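Local coordinates for protein sialidase B (PDB 4XJW) that cleaves terminal sialic acid residues from oligosaccharides, glycoproteins and glycolipids, acting as an intramolecular trans-sialidase, at residues V415-Q427 against F436-T450. The protein carries 1 engineered substitution. Sequence-based numbering, arbitrary orientation.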
ATOM      1  N   VAL A 415     -19.107  -9.260 -19.017  1.00 18.72           N
ATOM      2  CA  VAL A 415     -19.766  -9.641 -17.774  1.00 16.69           C
ATOM      3  C   VAL A 415     -20.529  -8.462 -17.187  1.00 19.05           C
ATOM      4  O   VAL A 415     -20.330  -7.309 -17.580  1.00 16.78           O
ATOM      5  CB  VAL A 415     -18.760 -10.171 -16.732  1.00 16.46           C
ATOM      6  CG1 VAL A 415     -18.047 -11.399 -17.267  1.00 18.21           C
ATOM      7  CG2 VAL A 415     -17.749  -9.102 -16.368  1.00 15.70           C
ATOM      8  N   THR A 416     -21.407  -8.761 -16.239  1.00 17.60           N
ATOM      9  CA  THR A 416     -22.139  -7.734 -15.513  1.00 15.45           C
ATOM     10  C   THR A 416     -21.162  -6.772 -14.834  1.00 18.06           C
ATOM     11  O   THR A 416     -20.179  -7.213 -14.238  1.00 14.96           O
ATOM     12  CB  THR A 416     -23.036  -8.390 -14.443  1.00 20.36           C
ATOM     13  OG1 THR A 416     -23.967  -9.284 -15.076  1.00 19.38           O
ATOM     14  CG2 THR A 416     -23.781  -7.358 -13.638  1.00 17.79           C
ATOM     15  N   PRO A 417     -21.397  -5.455 -14.963  1.00 15.54           N
ATOM     16  CA  PRO A 417     -20.525  -4.445 -14.348  1.00 14.97           C
ATOM     17  C   PRO A 417     -20.732  -4.389 -12.848  1.00 14.79           C
ATOM     18  O   PRO A 417     -21.338  -3.462 -12.332  1.00 15.85           O
ATOM     19  CB  PRO A 417     -20.986  -3.133 -14.995  1.00 18.77           C
ATOM     20  CG  PRO A 417     -22.431  -3.396 -15.335  1.00 18.21           C
ATOM     21  CD  PRO A 417     -22.453  -4.833 -15.784  1.00 19.55           C
ATOM     22  N   THR A 418     -20.222  -5.397 -12.150  1.00 16.19           N
ATOM     23  CA  THR A 418     -20.339  -5.451 -10.702  1.00 15.97           C
ATOM     24  C   THR A 418     -19.058  -6.068 -10.172  1.00 16.39           C
ATOM     25  O   THR A 418     -18.196  -6.441 -10.960  1.00 14.35           O
ATOM     26  CB  THR A 418     -21.571  -6.283 -10.268  1.00 17.58           C
ATOM     27  OG1 THR A 418     -21.811  -6.112  -8.863  1.00 18.48           O
ATOM     28  CG2 THR A 418     -21.378  -7.762 -10.595  1.00 18.95           C
ATOM     29  N   ASN A 419     -18.923  -6.173  -8.854  1.00 14.13           N
ATOM     30  CA  ASN A 419     -17.707  -6.762  -8.272  1.00 13.71           C
ATOM     31  C   ASN A 419     -17.848  -8.258  -8.014  1.00 15.70           C
ATOM     32  O   ASN A 419     -18.931  -8.746  -7.656  1.00 14.83           O
ATOM     33  CB  ASN A 419     -17.338  -6.048  -6.975  1.00 12.16           C
ATOM     34  CG  ASN A 419     -18.466  -6.075  -5.973  1.00 18.40           C
ATOM     35  OD1 ASN A 419     -19.495  -5.429  -6.181  1.00 18.47           O
ATOM     36  ND2 ASN A 419     -18.291  -6.828  -4.885  1.00 16.56           N
ATOM     37  N   TYR A 420     -16.739  -8.981  -8.185  1.00 12.63           N
ATOM     38  CA  TYR A 420     -16.701 -10.425  -7.984  1.00 12.32           C
ATOM     39  C   TYR A 420     -15.567 -10.792  -7.031  1.00 12.40           C
ATOM     40  O   TYR A 420     -14.718  -9.956  -6.726  1.00 14.10           O
ATOM     41  CB  TYR A 420     -16.477 -11.160  -9.310  1.00 14.51           C
ATOM     42  CG  TYR A 420     -17.478 -10.833 -10.396  1.00 14.88           C
ATOM     43  CD1 TYR A 420     -17.374  -9.660 -11.142  1.00 15.06           C
ATOM     44  CD2 TYR A 420     -18.522 -11.706 -10.685  1.00 17.13           C
ATOM     45  CE1 TYR A 420     -18.286  -9.367 -12.139  1.00 13.25           C
ATOM     46  CE2 TYR A 420     -19.437 -11.419 -11.677  1.00 16.20           C
ATOM     47  CZ  TYR A 420     -19.316 -10.250 -12.394  1.00 17.37           C
ATOM     48  OH  TYR A 420     -20.233  -9.967 -13.383  1.00 15.96           O
ATOM     49  N   ILE A 421     -15.553 -12.041  -6.576  1.00 12.08           N
ATOM     50  CA  ILE A 421     -14.399 -12.580  -5.854  1.00 10.85           C
ATOM     51  C   ILE A 421     -13.835 -13.723  -6.673  1.00 13.67           C
ATOM     52  O   ILE A 421     -14.590 -14.561  -7.164  1.00 13.96           O
ATOM     53  CB  ILE A 421     -14.771 -13.102  -4.451  1.00 12.10           C
ATOM     54  CG1 ILE A 421     -15.302 -11.967  -3.582  1.00 14.63           C
ATOM     55  CG2 ILE A 421     -13.556 -13.738  -3.757  1.00 15.89           C
ATOM     56  CD1 ILE A 421     -15.701 -12.398  -2.166  1.00 17.94           C
ATOM     57  N   ALA A 422     -12.515 -13.750  -6.836  1.00 10.54           N
ATOM     58  CA  ALA A 422     -11.874 -14.869  -7.525  1.00 11.69           C
ATOM     59  C   ALA A 422     -10.848 -15.503  -6.622  1.00 12.42           C
ATOM     60  O   ALA A 422     -10.398 -14.876  -5.669  1.00 11.22           O
ATOM     61  CB  ALA A 422     -11.229 -14.418  -8.802  1.00 14.76           C
ATOM     62  N   MET A 423     -10.459 -16.729  -6.963  1.00 11.85           N
ATOM     63  CA  MET A 423      -9.435 -17.447  -6.217  1.00 12.24           C
ATOM     64  C   MET A 423      -8.386 -17.988  -7.175  1.00 12.30           C
ATOM     65  O   MET A 423      -8.698 -18.318  -8.321  1.00 14.06           O
ATOM     66  CB  MET A 423     -10.065 -18.584  -5.410  1.00 16.71           C
ATOM     67  CG  MET A 423     -10.535 -19.753  -6.220  1.00 23.41           C
ATOM     68  SD  MET A 423     -10.952 -21.168  -5.181  1.00 23.73           S
ATOM     69  CE  MET A 423      -9.828 -21.017  -3.852  1.00 20.44           C
ATOM     70  N   THR A 424      -7.135 -18.035  -6.720  1.00 10.39           N
ATOM     71  CA  THR A 424      -6.097 -18.749  -7.434  1.00 12.42           C
ATOM     72  C   THR A 424      -5.366 -19.604  -6.416  1.00 12.76           C
ATOM     73  O   THR A 424      -5.495 -19.380  -5.201  1.00 12.88           O
ATOM     74  CB  THR A 424      -5.120 -17.802  -8.183  1.00 11.86           C
ATOM     75  OG1 THR A 424      -4.148 -18.597  -8.879  1.00 15.71           O
ATOM     76  CG2 THR A 424      -4.398 -16.854  -7.220  1.00 11.62           C
ATOM     77  N   THR A 425      -4.638 -20.599  -6.908  1.00 10.49           N
ATOM     78  CA  THR A 425      -3.876 -21.487  -6.044  1.00 12.88           C
ATOM     79  C   THR A 425      -2.452 -21.595  -6.545  1.00 12.41           C
ATOM     80  O   THR A 425      -2.167 -21.338  -7.711  1.00 10.91           O
ATOM     81  CB  THR A 425      -4.466 -22.907  -5.980  1.00 12.87           C
ATOM     82  OG1 THR A 425      -4.303 -23.552  -7.249  1.00 21.46           O
ATOM     83  CG2 THR A 425      -5.948 -22.884  -5.601  1.00 14.24           C
ATOM     84  N   SER A 426      -1.555 -21.982  -5.650  1.00 10.42           N
ATOM     85  CA  SER A 426      -0.182 -22.257  -6.027  1.00 11.18           C
ATOM     86  C   SER A 426       0.202 -23.605  -5.457  1.00 13.85           C
ATOM     87  O   SER A 426      -0.071 -23.895  -4.291  1.00 11.73           O
ATOM     88  CB  SER A 426       0.773 -21.197  -5.490  1.00 10.27           C
ATOM     89  OG  SER A 426       2.113 -21.612  -5.724  1.00 11.47           O
ATOM     90  N   GLN A 427       0.847 -24.418  -6.282  1.00 15.51           N
ATOM     91  CA  GLN A 427       1.295 -25.734  -5.858  1.00 14.29           C
ATOM     92  C   GLN A 427       2.772 -25.706  -5.484  1.00 15.18           C
ATOM     93  O   GLN A 427       3.340 -26.730  -5.098  1.00 16.74           O
ATOM     94  CB  GLN A 427       1.043 -26.753  -6.972  1.00 19.91           C
ATOM     95  CG  GLN A 427      -0.428 -27.134  -7.124  1.00 29.67           C
ATOM     96  CD  GLN A 427      -0.878 -27.179  -8.573  1.00 41.08           C
ATOM     97  OE1 GLN A 427      -0.061 -27.096  -9.491  1.00 50.42           O
ATOM     98  NE2 GLN A 427      -2.185 -27.305  -8.785  1.00 39.31           N
ATOM     99  N   PHE A 436      -7.017 -17.760 -12.383  1.00 16.33           N
ATOM    100  CA  PHE A 436      -8.049 -17.544 -11.375  1.00 17.57           C
ATOM    101  C   PHE A 436      -9.405 -18.127 -11.774  1.00 16.27           C
ATOM    102  O   PHE A 436      -9.710 -18.270 -12.958  1.00 18.95           O
ATOM    103  CB  PHE A 436      -8.153 -16.056 -10.964  1.00 15.34           C
ATOM    104  CG  PHE A 436      -8.821 -15.162 -11.987  1.00 17.24           C
ATOM    105  CD1 PHE A 436     -10.205 -15.120 -12.106  1.00 16.79           C
ATOM    106  CD2 PHE A 436      -8.057 -14.336 -12.802  1.00 21.57           C
ATOM    107  CE1 PHE A 436     -10.819 -14.297 -13.029  1.00 18.18           C
ATOM    108  CE2 PHE A 436      -8.660 -13.508 -13.736  1.00 21.25           C
ATOM    109  CZ  PHE A 436     -10.041 -13.486 -13.846  1.00 20.04           C
ATOM    110  N   LYS A 437     -10.183 -18.514 -10.766  1.00 15.38           N
ATOM    111  CA  LYS A 437     -11.567 -18.940 -10.954  1.00 17.04           C
ATOM    112  C   LYS A 437     -12.479 -18.039 -10.141  1.00 16.98           C
ATOM    113  O   LYS A 437     -12.130 -17.630  -9.033  1.00 13.53           O
ATOM    114  CB  LYS A 437     -11.750 -20.388 -10.515  1.00 21.00           C
ATOM    115  CG  LYS A 437     -10.954 -21.371 -11.342  1.00 30.95           C
ATOM    116  CD  LYS A 437     -11.174 -22.796 -10.874  1.00 38.31           C
ATOM    117  CE  LYS A 437     -10.373 -23.765 -11.720  1.00 40.02           C
ATOM    118  NZ  LYS A 437     -11.156 -24.994 -12.017  1.00 44.80           N
ATOM    119  N   LEU A 438     -13.650 -17.717 -10.683  1.00 13.21           N
ATOM    120  CA  LEU A 438     -14.620 -16.940  -9.916  1.00 16.78           C
ATOM    121  C   LEU A 438     -15.282 -17.785  -8.831  1.00 16.20           C
ATOM    122  O   LEU A 438     -15.619 -18.941  -9.059  1.00 18.60           O
ATOM    123  CB  LEU A 438     -15.696 -16.355 -10.829  1.00 14.74           C
ATOM    124  CG  LEU A 438     -15.186 -15.333 -11.847  1.00 13.59           C
ATOM    125  CD1 LEU A 438     -16.316 -14.785 -12.741  1.00 16.59           C
ATOM    126  CD2 LEU A 438     -14.433 -14.195 -11.174  1.00 17.39           C
ATOM    127  N   LEU A 439     -15.456 -17.206  -7.646  1.00 13.74           N
ATOM    128  CA  LEU A 439     -16.251 -17.848  -6.610  1.00 17.42           C
ATOM    129  C   LEU A 439     -17.724 -17.725  -6.965  1.00 17.53           C
ATOM    130  O   LEU A 439     -18.120 -16.781  -7.649  1.00 21.52           O
ATOM    131  CB  LEU A 439     -15.982 -17.226  -5.232  1.00 14.99           C
ATOM    132  CG  LEU A 439     -14.630 -17.526  -4.564  1.00 24.63           C
ATOM    133  CD1 LEU A 439     -14.771 -17.592  -3.054  1.00 19.27           C
ATOM    134  CD2 LEU A 439     -14.009 -18.794  -5.101  1.00 26.32           C
ATOM    135  N   PRO A 440     -18.549 -18.680  -6.502  1.00 18.28           N
ATOM    136  CA  PRO A 440     -19.991 -18.543  -6.727  1.00 19.66           C
ATOM    137  C   PRO A 440     -20.556 -17.355  -5.952  1.00 19.84           C
ATOM    138  O   PRO A 440     -19.929 -16.889  -4.999  1.00 19.38           O
ATOM    139  CB  PRO A 440     -20.549 -19.842  -6.149  1.00 20.43           C
ATOM    140  CG  PRO A 440     -19.565 -20.243  -5.101  1.00 23.98           C
ATOM    141  CD  PRO A 440     -18.230 -19.843  -5.656  1.00 21.16           C
ATOM    142  N   PRO A 441     -21.736 -16.863  -6.354  1.00 19.31           N
ATOM    143  CA  PRO A 441     -22.412 -15.842  -5.550  1.00 19.46           C
ATOM    144  C   PRO A 441     -22.961 -16.469  -4.272  1.00 17.35           C
ATOM    145  O   PRO A 441     -23.372 -17.630  -4.298  1.00 19.68           O
ATOM    146  CB  PRO A 441     -23.558 -15.383  -6.460  1.00 21.15           C
ATOM    147  CG  PRO A 441     -23.813 -16.539  -7.354  1.00 21.98           C
ATOM    148  CD  PRO A 441     -22.492 -17.213  -7.570  1.00 23.93           C
ATOM    149  N   PHE A 442     -22.948 -15.721  -3.173  1.00 16.69           N
ATOM    150  CA  PHE A 442     -23.381 -16.261  -1.889  1.00 20.40           C
ATOM    151  C   PHE A 442     -24.676 -15.637  -1.361  1.00 21.22           C
ATOM    152  O   PHE A 442     -25.272 -16.150  -0.412  1.00 21.78           O
ATOM    153  CB  PHE A 442     -22.270 -16.114  -0.850  1.00 20.55           C
ATOM    154  CG  PHE A 442     -21.051 -16.932  -1.153  1.00 19.01           C
ATOM    155  CD1 PHE A 442     -20.968 -18.254  -0.743  1.00 18.82           C
ATOM    156  CD2 PHE A 442     -19.990 -16.381  -1.860  1.00 18.45           C
ATOM    157  CE1 PHE A 442     -19.841 -19.016  -1.032  1.00 22.09           C
ATOM    158  CE2 PHE A 442     -18.863 -17.124  -2.144  1.00 21.37           C
ATOM    159  CZ  PHE A 442     -18.792 -18.449  -1.736  1.00 15.19           C
ATOM    160  N   LEU A 443     -25.109 -14.543  -1.976  1.00 20.34           N
ATOM    161  CA  LEU A 443     -26.257 -13.796  -1.473  1.00 21.98           C
ATOM    162  C   LEU A 443     -27.389 -13.669  -2.495  1.00 23.02           C
ATOM    163  O   LEU A 443     -28.173 -12.715  -2.452  1.00 26.60           O
ATOM    164  CB  LEU A 443     -25.816 -12.418  -0.967  1.00 20.66           C
ATOM    165  CG  LEU A 443     -24.854 -12.441   0.225  1.00 23.85           C
ATOM    166  CD1 LEU A 443     -24.341 -11.060   0.561  1.00 24.75           C
ATOM    167  CD2 LEU A 443     -25.507 -13.066   1.436  1.00 26.05           C
ATOM    168  N   GLY A 444     -27.484 -14.632  -3.406  1.00 20.37           N
ATOM    169  CA  GLY A 444     -28.561 -14.636  -4.385  1.00 22.91           C
ATOM    170  C   GLY A 444     -28.287 -13.865  -5.668  1.00 27.79           C
ATOM    171  O   GLY A 444     -27.287 -13.154  -5.780  1.00 25.11           O
ATOM    172  N   GLU A 445     -29.188 -14.013  -6.636  1.00 26.89           N
ATOM    173  CA  GLU A 445     -29.045 -13.400  -7.960  1.00 26.03           C
ATOM    174  C   GLU A 445     -29.017 -11.870  -7.965  1.00 26.88           C
ATOM    175  O   GLU A 445     -28.476 -11.261  -8.889  1.00 29.09           O
ATOM    176  CB  GLU A 445     -30.170 -13.871  -8.890  1.00 29.19           C
ATOM    177  CG  GLU A 445     -29.871 -15.146  -9.664  1.00 33.08           C
ATOM    178  CD  GLU A 445     -31.031 -15.575 -10.554  1.00 32.18           C
ATOM    179  OE1 GLU A 445     -30.803 -16.396 -11.467  1.00 34.82           O
ATOM    180  OE2 GLU A 445     -32.165 -15.092 -10.335  1.00 34.68           O
ATOM    181  N   LYS A 446     -29.613 -11.253  -6.951  1.00 23.27           N
ATOM    182  CA  LYS A 446     -29.815  -9.807  -6.951  1.00 26.38           C
ATOM    183  C   LYS A 446     -28.942  -9.058  -5.946  1.00 19.60           C
ATOM    184  O   LYS A 446     -29.362  -8.061  -5.363  1.00 27.57           O
ATOM    185  CB  LYS A 446     -31.283  -9.484  -6.696  1.00 27.69           C
ATOM    186  CG  LYS A 446     -32.184  -9.669  -7.899  1.00 37.73           C
ATOM    187  CD  LYS A 446     -33.517  -8.970  -7.668  1.00 46.15           C
ATOM    188  CE  LYS A 446     -34.375  -9.741  -6.682  1.00 46.82           C
ATOM    189  NZ  LYS A 446     -34.849 -11.025  -7.282  1.00 46.45           N
ATOM    190  N   HIS A 447     -27.719  -9.537  -5.756  1.00 26.29           N
ATOM    191  CA  HIS A 447     -26.806  -8.923  -4.795  1.00 22.87           C
ATOM    192  C   HIS A 447     -25.385  -9.003  -5.339  1.00 21.67           C
ATOM    193  O   HIS A 447     -24.948 -10.058  -5.777  1.00 24.80           O
ATOM    194  CB  HIS A 447     -26.896  -9.656  -3.453  1.00 23.82           C
ATOM    195  CG  HIS A 447     -26.280  -8.911  -2.308  1.00 24.72           C
ATOM    196  ND1 HIS A 447     -24.924  -8.694  -2.198  1.00 28.50           N
ATOM    197  CD2 HIS A 447     -26.842  -8.351  -1.209  1.00 28.11           C
ATOM    198  CE1 HIS A 447     -24.676  -8.017  -1.089  1.00 29.83           C
ATOM    199  NE2 HIS A 447     -25.823  -7.802  -0.469  1.00 27.25           N
ATOM    200  N   ASN A 448     -24.669  -7.886  -5.323  1.00 21.45           N
ATOM    201  CA  ASN A 448     -23.285  -7.879  -5.791  1.00 18.84           C
ATOM    202  C   ASN A 448     -22.403  -8.744  -4.902  1.00 22.31           C
ATOM    203  O   ASN A 448     -22.833  -9.185  -3.837  1.00 25.27           O
ATOM    204  CB  ASN A 448     -22.748  -6.444  -5.861  1.00 20.93           C
ATOM    205  CG  ASN A 448     -22.621  -5.795  -4.500  1.00 20.90           C
ATOM    206  OD1 ASN A 448     -23.463  -5.985  -3.625  1.00 24.40           O
ATOM    207  ND2 ASN A 448     -21.555  -5.017  -4.313  1.00 19.83           N
ATOM    208  N   GLY A 449     -21.175  -8.999  -5.342  1.00 23.18           N
ATOM    209  CA  GLY A 449     -20.248  -9.775  -4.539  1.00 18.91           C
ATOM    210  C   GLY A 449     -20.009  -9.095  -3.205  1.00 18.95           C
ATOM    211  O   GLY A 449     -20.146  -7.868  -3.077  1.00 16.94           O
ATOM    212  N   THR A 450     -19.684  -9.892  -2.193  1.00 14.80           N
ATOM    213  CA  THR A 450     -19.209  -9.329  -0.943  1.00 15.87           C
ATOM    214  C   THR A 450     -17.779  -8.863  -1.201  1.00 14.02           C
ATOM    215  O   THR A 450     -17.201  -9.180  -2.244  1.00 13.87           O
ATOM    216  CB  THR A 450     -19.234 -10.353   0.195  1.00 13.53           C
ATOM    217  OG1 THR A 450     -18.427 -11.491  -0.147  1.00 13.82           O
ATOM    218  CG2 THR A 450     -20.674 -10.814   0.473  1.00 13.59           C
TER
HETATM  219  O   HOH W   1     -15.769  -8.197  -4.562  1.00 16.14           O
HETATM  220  O   HOH W   2     -17.339 -14.415  -8.186  1.00 23.83           O
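Asn419 ND2 is held by two acceptors, Gly449 O at 2.8 Å and water 1. The Gly449 bond arrives well above the carbonyl plane, off the lone pairs. Asn419 OD1 takes a bond from Asn448 ND2 at 2.8 Å, in the carbonyl plane and on a lone pair. Bonds at both ends thus fix the rotation of this buried amide. The two amide planes stand 75° apart. Asn419 CG sits between its own backbone N and carbonyl carbon (chi1 57°), which turns the amide toward Asn448 and Gly449. Gly449 N returns a bond to Asn419 O, and water 1 also donates to Tyr420 O and Thr450 O. Asn448 ND2 has a second partner in Tyr451 OH.

Further along, backbone pairing takes over. Met423 and Lys437 exchange two hydrogen bonds, and Leu439 N donates to Ile421 O at 2.8 Å. Ala422 CB packs on Phe436 CD1 at 3.5 Å and on Leu438 CD2. On the Met423 side of the sheet, Leu439 CD2 meets Met423 CG at 3.8 Å, and Leu439 CG touches Ile421 CG2.

Strand 420-426 also pairs with strand 301-308, which leaves 437-438 outermost in the sheet. This is the outer beta hairpin of a propeller blade, with the BNR (Asp-box) repeat at its turn, as in sialidases of glycosyl hydrolase family 33.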